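Local coordinates for protein DnaB intein (Synechocystis sp., PDB 1MI8) that probably excises itself from a host replicative DNA helicase by protein splicing, joining the flanking segments, a process that includes side-chain cyclization of an asparagine, at residues F147-D151 and I152-A156. The protein carries 4 engineered substitutions. Sequence-based numbering, arbitrary orientation.
Sequences FVAND and IIVHA. Engineered in segment 152-156: Ala156 (natural residue Asn).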
loop_
_atom_site.group_PDB
_atom_site.type_symbol
_atom_site.label_atom_id
_atom_site.label_comp_id
_atom_site.label_asym_id
_atom_site.label_seq_id
_atom_site.Cartn_x
_atom_site.Cartn_y
_atom_site.Cartn_z
ATOM N N PHE A 147 0.408 15.952 -15.163
ATOM C CA PHE A 147 1.719 16.641 -15.122
ATOM C C PHE A 147 2.693 15.855 -14.291
ATOM O O PHE A 147 2.311 14.994 -13.515
ATOM C CB PHE A 147 1.620 18.079 -14.521
ATOM C CG PHE A 147 0.940 18.150 -13.137
ATOM C CD1 PHE A 147 -0.446 18.037 -13.013
ATOM C CD2 PHE A 147 1.706 18.302 -11.967
ATOM C CE1 PHE A 147 -1.066 18.068 -11.750
ATOM C CE2 PHE A 147 1.115 18.339 -10.712
ATOM C CZ PHE A 147 -0.271 18.221 -10.575
ATOM N N VAL A 148 3.960 16.212 -14.413
ATOM C CA VAL A 148 5.012 15.578 -13.658
ATOM C C VAL A 148 5.311 16.323 -12.355
ATOM O O VAL A 148 5.574 17.537 -12.358
ATOM C CB VAL A 148 6.262 15.551 -14.479
ATOM C CG1 VAL A 148 7.450 14.967 -13.622
ATOM C CG2 VAL A 148 5.970 14.792 -15.807
ATOM N N ALA A 149 5.227 15.602 -11.237
ATOM C CA ALA A 149 5.564 16.144 -9.962
ATOM C C ALA A 149 6.391 15.098 -9.246
ATOM O O ALA A 149 6.047 13.893 -9.214
ATOM C CB ALA A 149 4.284 16.517 -9.193
ATOM N N ASN A 150 7.496 15.563 -8.656
ATOM C CA ASN A 150 8.414 14.697 -7.973
ATOM C C ASN A 150 8.742 13.591 -8.931
ATOM O O ASN A 150 8.837 12.449 -8.558
ATOM C CB ASN A 150 7.835 14.164 -6.652
ATOM C CG ASN A 150 7.929 15.232 -5.521
ATOM O OD1 ASN A 150 8.256 16.407 -5.785
ATOM N ND2 ASN A 150 7.642 14.838 -4.300
ATOM N N ASP A 151 8.874 13.960 -10.203
ATOM C CA ASP A 151 9.311 12.991 -11.224
ATOM C C ASP A 151 8.392 11.796 -11.387
ATOM O O ASP A 151 8.835 10.723 -11.801
ATOM C CB ASP A 151 10.706 12.489 -10.877
ATOM C CG ASP A 151 11.761 13.559 -11.029
ATOM O OD1 ASP A 151 11.753 14.260 -12.075
ATOM O OD2 ASP A 151 12.613 13.696 -10.105
ATOM N N ILE A 152 7.111 12.015 -11.155
ATOM C CA ILE A 152 6.109 10.971 -11.285
ATOM C C ILE A 152 4.988 11.605 -12.067
ATOM O O ILE A 152 4.703 12.809 -11.914
ATOM C CB ILE A 152 5.552 10.576 -9.899
ATOM C CG1 ILE A 152 6.697 10.024 -9.025
ATOM C CG2 ILE A 152 4.436 9.547 -10.006
ATOM C CD1 ILE A 152 6.219 9.760 -7.593
ATOM N N ILE A 153 4.355 10.809 -12.905
ATOM C CA ILE A 153 3.206 11.311 -13.693
ATOM C C ILE A 153 1.968 11.349 -12.797
ATOM O O ILE A 153 1.598 10.330 -12.204
ATOM C CB ILE A 153 2.853 10.385 -14.850
ATOM C CG1 ILE A 153 4.021 10.327 -15.866
ATOM C CG2 ILE A 153 1.617 10.930 -15.566
ATOM C CD1 ILE A 153 4.189 11.619 -16.582
ATOM N N VAL A 154 1.319 12.506 -12.691
ATOM C CA VAL A 154 0.104 12.559 -11.873
ATOM C C VAL A 154 -1.040 13.296 -12.626
ATOM O O VAL A 154 -0.790 14.180 -13.438
ATOM C CB VAL A 154 0.377 13.262 -10.516
ATOM C CG1 VAL A 154 1.569 12.562 -9.811
ATOM C CG2 VAL A 154 0.657 14.780 -10.725
ATOM N N HIS A 155 -2.277 12.929 -12.309
ATOM C CA HIS A 155 -3.447 13.495 -12.955
ATOM C C HIS A 155 -3.722 14.906 -12.470
ATOM O O HIS A 155 -3.490 15.247 -11.309
ATOM C CB HIS A 155 -4.672 12.623 -12.659
ATOM C CG HIS A 155 -5.784 12.811 -13.640
ATOM N ND1 HIS A 155 -6.561 13.946 -13.672
ATOM C CD2 HIS A 155 -6.196 12.043 -14.681
ATOM C CE1 HIS A 155 -7.396 13.877 -14.696
ATOM N NE2 HIS A 155 -7.198 12.734 -15.322
ATOM N N ALA A 156 -4.243 15.721 -13.358
ATOM C CA ALA A 156 -4.549 17.088 -13.005
ATOM C C ALA A 156 -6.025 17.272 -12.661
ATOM O O ALA A 156 -6.831 16.330 -12.676
ATOM C CB ALA A 156 -4.155 18.004 -14.140
#
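Val154 pushes its CG2 methyl into the face of the Phe147 ring, a methyl seated on an aromatic face in a tight β hairpin near the C-terminal end of the intein splicing domain. CG2 stands almost over the ring centre, 3.6 Å from the centroid and 14° off the normal, a CH-π contact. With CG held between the backbone N and the carbonyl carbon (chi1 53°), the Phe147 ring bends back over the partner strand. Its rim continues to Ala156, an engineered replacement of the natural asparagine: Ala156 CA lies at the ring edge, 3.8 Å from Phe147 CE1. The hairpin thus leads to the C-terminal splice junction, where that asparagine probably cyclizes, as in other inteins. Were Phe147 replaced by an alanine, Val154 CG2 would probably lose the face it rests on and a gap would open beside Ala156. Ala149 CB and the Ile152 side chain share the ring's side of the sheet, Ala149 CB reaching Val154 CG2 at 4.3 Å. On the other side, Val148 CG2 meets the folded-back Ile153 CD1 at 3.7 Å. Between the strands, Phe147 and Val154 exchange two backbone hydrogen bonds, and Ala149 and Ile152 two more. The type I' turn places Asn150 and Asp151 at the bend; the Asn150 amide reaches Leu9 N and Thr68 O, and the Asp151 carboxylate forms a salt bridge with Arg18. Past the far end, the His155 ring packs edge-to-face with Trp83, and its ND1 donates in the ring plane to a lone pair of Ala156 O, 2.6 Å away.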